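Local coordinates for protein inosine-uridine nucleoside N-ribohydrolase (Xanthomonas oryzae pv. oryzae, PDB 4KL0) that binds calcium and probably hydrolyses N-glycosidic bonds of nucleosides, although its own activity and substrate are not established, at residues 18-21 / 22-25; 69-72 / 73-77; 302-305 / 306-310; 357-360 / 361-364. All coordinates share one frame; numbering follows the deposited sequence.

Interaction 1. Residues 18-21 / 22-25; sequences ELRL and HRPQ
H22 N donates to L19 O over 2.9 Å, with an N-H...O angle of 158°, as the backbone leaves its helix through a type I beta turn from R20 to R23. The amide comes from above the L19 carbonyl plane, not within it. One residue further back, E18 O takes the backbone N-H of L21 and also a weak bond from the imidazole, H22 ND1 lying 3.3 Å from E18 O. The ring is brought back toward the last helical carbonyls because CG of H22 stands anti to its own carbonyl carbon (chi1 -68°), and its CB rests 3.4 Å from L19 O. A turn of this kind finishes helix 10-20 and turns the chain into the loop that precedes strand 28-34, at the surface of the protein. The side chains at the two ends of the turn, R20 and R23, run side by side in the same direction with their guanidinium planes 27° apart. R20 CG lies over one face of the R23 guanidinium, toward its rim, 3.3 Å from R23 NH2. Like charges also come close here, R20 NE being 3.4 Å from R23 NH2, but D55 serves both arginines: its carboxylate forms a salt bridge with R20 and its backbone carbonyl accepts from R23 NE. The buried L19 packs on L52 of helix 41-54 and on T329 and L332 of helix 327-333.

Interaction 2. Residues 69-72 / 73-77; sequences DADM and RSQRA
Backbone bonds of the first helical turns join the two segments: R73 N reaches D69 O at 2.9 Å, and S74, Q75 and R76 follow with i to i+4 bonds to A70, D71 and M72. D69 is the N-cap, its OD1 accepting from M72 N at 3.0 Å, so the carboxylate gives a first-turn amide the acceptor the helix backbone lacks there. Among the side-chain polar contacts, Q75 NE2 donates to D71 OD1 over 3.0 Å in a bent bond (137°); the oxygen is approached from above the carboxylate plane, 39° out of it, while it lies near the plane of the amide. A bend at chi2 (-48°) turns the Q75 amide back toward D71, and its OE1 accepts from R121. Van der Waals contacts are made over two guanidinium faces. A70 CA sits over one face of R73, 3.6 Å from R73 NH2, and M72 SD lies over one face of R76, 3.9 Å from R76 NH2, both toward the rim. Each arginine has its polar end tied elsewhere: R73 to D99 and to the carbonyls of G68 and G97, R76 to those of P36, L67, H110 and K112. R76 lies near the calcium site, its side chain about 5 Å from that of the calcium ligand D35. Helix 70-86 is the crossover of the beta-alpha-beta unit between strands 58-65 and 93-96, with A77 resting on V65 and V94 and S74 OG bonded to R96.

Interaction 3. Residues 302-305 / 306-310; sequences LSFD and AIWPQ
F304 O is the acceptor shared by two amides, W308 N and I307 N, both at 2.9 Å from it. W308 N arrives almost in line with the carbonyl and with a nearly straight N-H...O (177°), whereas I307 N stands well above the carbonyl plane and makes a more bent bond of 137°. One residue earlier, S303 O takes A306 N at 3.1 Å, again from above its plane, and receives only a weak second bond from I307 N. This mixture of i to i+3 and i to i+4 bonds marks a short, loosely wound helix, 304-307, that passes into a 3-10 segment, where Q310 N donates to I307 O at 2.7 Å. P309 has no N-H to offer D305 O, and its ring carbon CD instead lies 3.0 Å from that oxygen. Two polar atoms find partners further off: W308 NE1 donates to E240, and L302 O accepts from W265 NE1. F304 CZ touches W308 CE3 at 3.7 Å, the phenyl and five-membered rings inclined by 39°, and the W308 amide nitrogen lies over one face of the phenyl near its rim. Four residues apart, F304 and W308 project from one side of the helix, and CG anti to each backbone N brings the rings together. L302 CG packs on A306 CB at 3.6 Å. F304 and I307 lie against W265 of helix 248-269, and I307 also reaches F281 and F282 of helix 278-285.

Interaction 4. Residues 357-360 / 361-364; sequences RPEK and ARLL
L364 N donates to K360 O over 2.8 Å, the shortest bond between the two segments and nearly straight. The same i to i+4 pattern continues back toward the start of the helix, where A361 N reaches R357 O at 2.9 Å and the amides of R362 and L363 bond to the carbonyls of P358 and E359. R357 occupies the N-cap position. P358, in the first turn, suits a place where no amide hydrogen is needed for the helical ladder. The side-chain link on this turn is a salt bridge between E359 and R362, three residues apart, with E359 OE2 3.3 Å from R362 NH1. The two side chains cross at about a right angle while the carboxylate and guanidinium planes are only 22° apart. Even so, the nitrogen meets the oxygen from above the carboxylate plane, 38° out of it, and the bond is rather long and, at 139°, bent. A turn at chi2 of E359 brings its carboxylate back toward the extended arginine, where OE2 also lies 3.5 Å from R362 CD. E359 CB meets the edge of the guanidinium, and R362 NE has a further partner in the carbonyl of A233. K360 NZ forms a salt bridge with E18, and A361, buried, packs with the K360 side chain on L333 of helix 327-333. L363 and L364 rest on helix 10-20 through T11, E12 and L19. An N-cap residue, a first-turn proline and i to i+4 bonds are features of an alpha-helix N-terminus, here with an i to i+3 salt bridge on its flank, opening the C-terminal helix 358-372.

In the fold
The four contacts follow one another along the chain, each local to its own helix or helix end. Interactions 1 and 4 meet although they lie near opposite ends of the sequence: their centres are about 17 Å apart, E18 OE2 is 3.1 Å from K360 NZ in a salt bridge, and L19 packs on L364, so helices 10-20 and 358-372 join the two termini on one side of the fold. Interaction 2 lies across the chain's centre from both, about 36 and 34 Å away between centres, in a crossover of the mixed sheet and nearest the calcium site. Interaction 3 sits at the periphery against helices 248-269 and 278-285, its centre about 26 Å from that of interaction 4.

Interaction 1. Residues 18-21 / 22-25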
loop_
_atom_site.group_PDB
_atom_site.type_symbol
_atom_site.label_atom_id
_atom_site.label_comp_id
_atom_site.label_asym_id
_atom_site.label_seq_id
_atom_site.Cartn_x
_atom_site.Cartn_y
_atom_site.Cartn_z
ATOM N N GLU A 18 -9.288 21.287 3.170
ATOM C CA GLU A 18 -9.347 21.347 1.720
ATOM C C GLU A 18 -9.755 20.024 1.074
ATOM O O GLU A 18 -10.556 19.975 0.133
ATOM C CB GLU A 18 -8.001 21.837 1.150
ATOM C CG GLU A 18 -7.993 21.883 -0.382
ATOM C CD GLU A 18 -6.604 22.176 -0.992
ATOM O OE1 GLU A 18 -5.596 22.295 -0.226
ATOM O OE2 GLU A 18 -6.542 22.300 -2.249
ATOM N N LEU A 19 -9.189 18.916 1.548
ATOM C CA LEU A 19 -9.600 17.636 0.997
ATOM C C LEU A 19 -11.091 17.413 1.263
ATOM O O LEU A 19 -11.815 16.863 0.418
ATOM C CB LEU A 19 -8.799 16.499 1.629
ATOM C CG LEU A 19 -9.313 15.103 1.289
ATOM C CD1 LEU A 19 -9.267 14.760 -0.214
ATOM C CD2 LEU A 19 -8.554 14.071 2.087
ATOM N N ARG A 20 -11.539 17.848 2.434
ATOM C CA ARG A 20 -12.915 17.589 2.840
ATOM C C ARG A 20 -13.951 18.290 1.944
ATOM O O ARG A 20 -15.114 17.898 1.919
ATOM C CB ARG A 20 -13.131 17.931 4.322
ATOM C CG ARG A 20 -12.759 16.734 5.263
ATOM C CD ARG A 20 -12.387 17.176 6.627
ATOM N NE ARG A 20 -12.370 16.048 7.557
ATOM C CZ ARG A 20 -12.295 16.219 8.870
ATOM N NH1 ARG A 20 -12.201 17.452 9.369
ATOM N NH2 ARG A 20 -12.315 15.172 9.683
ATOM N N LEU A 21 -13.547 19.305 1.187
ATOM C CA LEU A 21 -14.479 19.911 0.233
ATOM C C LEU A 21 -14.853 18.966 -0.910
ATOM O O LEU A 21 -15.838 19.222 -1.642
ATOM C CB LEU A 21 -13.892 21.197 -0.363
ATOM C CG LEU A 21 -13.593 22.281 0.665
ATOM C CD1 LEU A 21 -12.657 23.331 0.042
ATOM C CD2 LEU A 21 -14.904 22.898 1.179
ATOM N N HIS A 22 -14.089 17.872 -1.067
ATOM C CA HIS A 22 -14.204 17.042 -2.236
ATOM C C HIS A 22 -14.731 15.670 -1.873
ATOM O O HIS A 22 -14.476 14.709 -2.626
ATOM C CB HIS A 22 -12.813 16.844 -2.876
ATOM C CG HIS A 22 -12.219 18.080 -3.482
ATOM N ND1 HIS A 22 -11.957 19.224 -2.759
ATOM C CD2 HIS A 22 -11.804 18.336 -4.746
ATOM C CE1 HIS A 22 -11.437 20.142 -3.557
ATOM N NE2 HIS A 22 -11.325 19.622 -4.766
ATOM N N ARG A 23 -15.424 15.547 -0.737
ATOM C CA ARG A 23 -15.995 14.259 -0.327
ATOM C C ARG A 23 -16.949 13.831 -1.400
ATOM O O ARG A 23 -17.699 14.670 -1.929
ATOM C CB ARG A 23 -16.800 14.307 0.996
ATOM C CG ARG A 23 -16.032 14.597 2.259
ATOM C CD ARG A 23 -17.002 14.477 3.421
ATOM N NE ARG A 23 -16.347 14.556 4.715
ATOM C CZ ARG A 23 -16.199 15.665 5.429
ATOM N NH1 ARG A 23 -16.647 16.824 4.970
ATOM N NH2 ARG A 23 -15.608 15.626 6.623
ATOM N N PRO A 24 -16.947 12.538 -1.736
ATOM C CA PRO A 24 -17.937 11.986 -2.672
ATOM C C PRO A 24 -19.330 11.871 -2.018
ATOM O O PRO A 24 -19.470 11.982 -0.792
ATOM C CB PRO A 24 -17.367 10.594 -2.975
ATOM C CG PRO A 24 -16.657 10.217 -1.718
ATOM C CD PRO A 24 -15.992 11.494 -1.281
ATOM N N GLN A 25 -20.367 11.656 -2.816
ATOM C CA GLN A 25 -21.705 11.466 -2.258
ATOM C C GLN A 25 -21.817 10.199 -1.441
ATOM O O GLN A 25 -22.548 10.124 -0.463
ATOM C CB GLN A 25 -22.725 11.383 -3.387
ATOM C CG GLN A 25 -22.813 12.659 -4.155
ATOM C CD GLN A 25 -24.232 13.167 -4.223
ATOM O OE1 GLN A 25 -25.093 12.565 -4.895
ATOM N NE2 GLN A 25 -24.506 14.259 -3.486
#

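Interaction 2. Residues 69-72 / 73-77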
loop_
_atom_site.group_PDB
_atom_site.type_symbol
_atom_site.label_atom_id
_atom_site.label_comp_id
_atom_site.label_asym_id
_atom_site.label_seq_id
_atom_site.Cartn_x
_atom_site.Cartn_y
_atom_site.Cartn_z
ATOM N N ASP A 69 4.456 -18.408 2.719
ATOM C CA ASP A 69 3.659 -19.649 2.722
ATOM C C ASP A 69 2.374 -19.488 3.519
ATOM O O ASP A 69 2.114 -18.405 4.075
ATOM C CB ASP A 69 4.550 -20.821 3.167
ATOM C CG ASP A 69 4.884 -20.831 4.666
ATOM O OD1 ASP A 69 4.416 -20.000 5.480
ATOM O OD2 ASP A 69 5.664 -21.729 5.045
ATOM N N ALA A 70 1.550 -20.537 3.602
ATOM C CA ALA A 70 0.235 -20.354 4.195
ATOM C C ALA A 70 0.295 -19.832 5.618
ATOM O O ALA A 70 -0.457 -18.948 5.990
ATOM C CB ALA A 70 -0.551 -21.658 4.178
ATOM N N ASP A 71 1.196 -20.369 6.413
ATOM C CA ASP A 71 1.224 -19.901 7.807
ATOM C C ASP A 71 1.735 -18.452 7.890
ATOM O O ASP A 71 1.263 -17.670 8.715
ATOM C CB ASP A 71 2.073 -20.799 8.685
ATOM C CG ASP A 71 2.097 -20.322 10.125
ATOM O OD1 ASP A 71 0.984 -20.209 10.733
ATOM O OD2 ASP A 71 3.205 -19.990 10.601
ATOM N N MET A 72 2.677 -18.096 7.034
ATOM C CA MET A 72 3.167 -16.688 7.052
ATOM C C MET A 72 2.036 -15.748 6.679
ATOM O O MET A 72 1.883 -14.650 7.297
ATOM C CB MET A 72 4.310 -16.505 6.067
ATOM C CG MET A 72 4.908 -15.070 6.000
ATOM S SD MET A 72 5.450 -14.361 7.678
ATOM C CE MET A 72 6.830 -15.332 8.006
ATOM N N ARG A 73 1.281 -16.102 5.630
ATOM C CA ARG A 73 0.164 -15.248 5.218
ATOM C C ARG A 73 -0.825 -15.118 6.347
ATOM O O ARG A 73 -1.399 -14.056 6.591
ATOM C CB ARG A 73 -0.500 -15.771 3.923
ATOM C CG ARG A 73 0.470 -15.769 2.772
ATOM C CD ARG A 73 -0.321 -16.034 1.444
ATOM N NE ARG A 73 -1.154 -17.266 1.483
ATOM C CZ ARG A 73 -0.720 -18.494 1.170
ATOM N NH1 ARG A 73 0.552 -18.742 0.885
ATOM N NH2 ARG A 73 -1.596 -19.498 1.196
ATOM N N SER A 74 -0.993 -16.172 7.131
ATOM C CA SER A 74 -1.890 -16.022 8.295
ATOM C C SER A 74 -1.339 -15.087 9.356
ATOM O O SER A 74 -2.087 -14.284 9.925
ATOM C CB SER A 74 -2.209 -17.395 8.913
ATOM O OG SER A 74 -3.099 -18.120 8.033
ATOM N N GLN A 75 -0.020 -15.126 9.594
ATOM C CA GLN A 75 0.583 -14.208 10.564
ATOM C C GLN A 75 0.374 -12.752 10.091
ATOM O O GLN A 75 0.033 -11.884 10.872
ATOM C CB GLN A 75 2.092 -14.488 10.782
ATOM C CG GLN A 75 2.436 -15.901 11.204
ATOM C CD GLN A 75 1.553 -16.359 12.344
ATOM O OE1 GLN A 75 1.395 -15.657 13.361
ATOM N NE2 GLN A 75 0.916 -17.535 12.165
ATOM N N ARG A 76 0.584 -12.499 8.804
ATOM C CA ARG A 76 0.371 -11.164 8.272
ATOM C C ARG A 76 -1.083 -10.750 8.394
ATOM O O ARG A 76 -1.347 -9.614 8.757
ATOM C CB ARG A 76 0.844 -11.076 6.813
ATOM C CG ARG A 76 2.303 -11.309 6.610
ATOM C CD ARG A 76 2.700 -10.963 5.141
ATOM N NE ARG A 76 3.974 -11.580 4.786
ATOM C CZ ARG A 76 5.159 -11.206 5.242
ATOM N NH1 ARG A 76 5.275 -10.155 6.118
ATOM N NH2 ARG A 76 6.252 -11.856 4.834
ATOM N N ALA A 77 -2.020 -11.674 8.131
ATOM C CA ALA A 77 -3.425 -11.353 8.207
ATOM C C ALA A 77 -3.835 -11.048 9.663
ATOM O O ALA A 77 -4.600 -10.150 9.910
ATOM C CB ALA A 77 -4.272 -12.533 7.651
#

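Interaction 3. Residues 302-305 / 306-310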
loop_
_atom_site.group_PDB
_atom_site.type_symbol
_atom_site.label_atom_id
_atom_site.label_comp_id
_atom_site.label_asym_id
_atom_site.label_seq_id
_atom_site.Cartn_x
_atom_site.Cartn_y
_atom_site.Cartn_z
ATOM N N LEU A 302 29.720 6.350 12.362
ATOM C CA LEU A 302 28.665 6.800 13.294
ATOM C C LEU A 302 27.732 5.714 13.786
ATOM O O LEU A 302 27.455 4.738 13.059
ATOM C CB LEU A 302 27.806 7.851 12.627
ATOM C CG LEU A 302 27.900 9.312 13.058
ATOM C CD1 LEU A 302 28.700 9.460 14.376
ATOM C CD2 LEU A 302 28.414 10.224 11.912
ATOM N N SER A 303 27.195 5.877 14.987
ATOM C CA SER A 303 26.178 4.942 15.435
ATOM C C SER A 303 24.836 5.383 14.824
ATOM O O SER A 303 24.721 6.490 14.265
ATOM C CB SER A 303 26.107 4.833 16.962
ATOM O OG SER A 303 25.571 6.028 17.491
ATOM N N PHE A 304 23.844 4.503 14.860
ATOM C CA PHE A 304 22.606 4.866 14.178
ATOM C C PHE A 304 21.903 6.061 14.845
ATOM O O PHE A 304 21.196 6.821 14.174
ATOM C CB PHE A 304 21.670 3.680 14.012
ATOM C CG PHE A 304 20.437 4.021 13.271
ATOM C CD1 PHE A 304 20.492 4.313 11.905
ATOM C CD2 PHE A 304 19.223 4.091 13.935
ATOM C CE1 PHE A 304 19.323 4.652 11.223
ATOM C CE2 PHE A 304 18.066 4.399 13.246
ATOM C CZ PHE A 304 18.134 4.693 11.901
ATOM N N ASP A 305 22.130 6.247 16.146
ATOM C CA ASP A 305 21.541 7.393 16.852
ATOM C C ASP A 305 22.004 8.736 16.314
ATOM O O ASP A 305 21.262 9.707 16.380
ATOM C CB ASP A 305 21.784 7.285 18.355
ATOM C CG ASP A 305 21.099 6.072 18.955
ATOM O OD1 ASP A 305 19.838 5.964 18.824
ATOM O OD2 ASP A 305 21.819 5.214 19.536
ATOM N N ALA A 306 23.203 8.789 15.731
ATOM C CA ALA A 306 23.658 10.010 15.096
ATOM C C ALA A 306 23.275 10.135 13.638
ATOM O O ALA A 306 23.433 11.196 13.037
ATOM C CB ALA A 306 25.189 10.220 15.302
ATOM N N ILE A 307 22.775 9.038 13.047
ATOM C CA ILE A 307 22.311 9.041 11.651
ATOM C C ILE A 307 20.783 9.357 11.500
ATOM O O ILE A 307 20.388 10.154 10.622
ATOM C CB ILE A 307 22.610 7.678 10.987
ATOM C CG1 ILE A 307 24.130 7.521 10.823
ATOM C CG2 ILE A 307 21.905 7.604 9.634
ATOM C CD1 ILE A 307 24.706 8.498 9.806
ATOM N N TRP A 308 19.969 8.727 12.344
ATOM C CA TRP A 308 18.499 8.973 12.389
ATOM C C TRP A 308 18.171 10.455 12.218
ATOM O O TRP A 308 17.430 10.832 11.284
ATOM C CB TRP A 308 17.877 8.391 13.660
ATOM C CG TRP A 308 16.322 8.422 13.732
ATOM C CD1 TRP A 308 15.559 8.902 14.764
ATOM C CD2 TRP A 308 15.385 7.915 12.745
ATOM N NE1 TRP A 308 14.212 8.738 14.484
ATOM C CE2 TRP A 308 14.086 8.128 13.253
ATOM C CE3 TRP A 308 15.530 7.304 11.484
ATOM C CZ2 TRP A 308 12.929 7.755 12.547
ATOM C CZ3 TRP A 308 14.383 6.927 10.784
ATOM C CH2 TRP A 308 13.110 7.158 11.312
ATOM N N PRO A 309 18.795 11.345 13.048
ATOM C CA PRO A 309 18.512 12.777 12.849
ATOM C C PRO A 309 18.891 13.360 11.488
ATOM O O PRO A 309 18.348 14.366 11.036
ATOM C CB PRO A 309 19.368 13.463 13.943
ATOM C CG PRO A 309 19.568 12.426 14.985
ATOM C CD PRO A 309 19.661 11.108 14.214
ATOM N N GLN A 310 19.865 12.790 10.807
ATOM C CA GLN A 310 20.189 13.383 9.507
ATOM C C GLN A 310 19.272 12.920 8.364
ATOM O O GLN A 310 19.260 13.495 7.238
ATOM C CB GLN A 310 21.628 13.052 9.124
ATOM C CG GLN A 310 22.672 13.801 9.940
ATOM C CD GLN A 310 24.018 13.556 9.338
ATOM O OE1 GLN A 310 24.210 13.801 8.144
ATOM N NE2 GLN A 310 24.910 12.951 10.100
#

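Interaction 4. Residues 357-360 / 361-364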
loop_
_atom_site.group_PDB
_atom_site.type_symbol
_atom_site.label_atom_id
_atom_site.label_comp_id
_atom_site.label_asym_id
_atom_site.label_seq_id
_atom_site.Cartn_x
_atom_site.Cartn_y
_atom_site.Cartn_z
ATOM N N ARG A 357 1.916 17.852 -6.933
ATOM C CA ARG A 357 1.963 18.559 -5.658
ATOM C C ARG A 357 2.616 17.757 -4.529
ATOM O O ARG A 357 1.943 17.395 -3.561
ATOM C CB ARG A 357 0.546 19.013 -5.208
ATOM C CG ARG A 357 -0.296 19.793 -6.255
ATOM C CD ARG A 357 0.218 21.218 -6.476
ATOM N NE ARG A 357 -0.590 21.967 -7.451
ATOM C CZ ARG A 357 -0.094 22.555 -8.551
ATOM N NH1 ARG A 357 1.210 22.488 -8.830
ATOM N NH2 ARG A 357 -0.902 23.220 -9.380
ATOM N N PRO A 358 3.945 17.527 -4.607
ATOM C CA PRO A 358 4.575 16.662 -3.610
ATOM C C PRO A 358 4.606 17.204 -2.192
ATOM O O PRO A 358 4.548 16.380 -1.265
ATOM C CB PRO A 358 5.997 16.458 -4.161
ATOM C CG PRO A 358 6.227 17.628 -5.009
ATOM C CD PRO A 358 4.929 18.085 -5.554
ATOM N N GLU A 359 4.725 18.521 -1.978
ATOM C CA GLU A 359 4.765 18.989 -0.575
ATOM C C GLU A 359 3.364 18.880 0.016
ATOM O O GLU A 359 3.204 18.582 1.201
ATOM C CB GLU A 359 5.363 20.404 -0.396
ATOM C CG GLU A 359 5.345 20.937 1.070
ATOM C CD GLU A 359 5.964 19.992 2.153
ATOM O OE1 GLU A 359 5.328 19.862 3.235
ATOM O OE2 GLU A 359 7.082 19.417 1.957
ATOM N N LYS A 360 2.348 19.066 -0.827
ATOM C CA LYS A 360 0.985 18.850 -0.374
ATOM C C LYS A 360 0.704 17.350 -0.100
ATOM O O LYS A 360 0.011 17.023 0.843
ATOM C CB LYS A 360 -0.032 19.407 -1.369
ATOM C CG LYS A 360 -1.494 19.209 -0.920
ATOM C CD LYS A 360 -2.336 20.404 -1.176
ATOM C CE LYS A 360 -2.753 20.543 -2.600
ATOM N NZ LYS A 360 -3.476 21.859 -2.748
ATOM N N ALA A 361 1.218 16.475 -0.953
ATOM C CA ALA A 361 1.118 15.034 -0.678
ATOM C C ALA A 361 1.753 14.683 0.662
ATOM O O ALA A 361 1.183 13.908 1.469
ATOM C CB ALA A 361 1.748 14.221 -1.831
ATOM N N ARG A 362 2.950 15.214 0.931
ATOM C CA ARG A 362 3.592 14.998 2.234
ATOM C C ARG A 362 2.720 15.478 3.404
ATOM O O ARG A 362 2.559 14.773 4.408
ATOM C CB ARG A 362 4.927 15.747 2.314
ATOM C CG ARG A 362 6.060 15.179 1.466
ATOM C CD ARG A 362 7.383 15.924 1.821
ATOM N NE ARG A 362 8.417 15.588 0.839
ATOM C CZ ARG A 362 8.712 16.321 -0.233
ATOM N NH1 ARG A 362 8.063 17.473 -0.465
ATOM N NH2 ARG A 362 9.671 15.909 -1.067
ATOM N N LEU A 363 2.153 16.687 3.263
ATOM C CA LEU A 363 1.381 17.316 4.326
ATOM C C LEU A 363 0.043 16.570 4.532
ATOM O O LEU A 363 -0.381 16.282 5.657
ATOM C CB LEU A 363 1.129 18.787 3.944
ATOM C CG LEU A 363 0.892 19.805 5.031
ATOM C CD1 LEU A 363 2.069 19.829 5.987
ATOM C CD2 LEU A 363 0.738 21.153 4.337
ATOM N N LEU A 364 -0.591 16.197 3.435
ATOM C CA LEU A 364 -1.812 15.372 3.504
ATOM C C LEU A 364 -1.598 13.982 4.123
ATOM O O LEU A 364 -2.414 13.532 4.968
ATOM C CB LEU A 364 -2.472 15.264 2.145
ATOM C CG LEU A 364 -3.798 14.518 2.185
ATOM C CD1 LEU A 364 -4.820 15.305 3.035
ATOM C CD2 LEU A 364 -4.289 14.321 0.788
#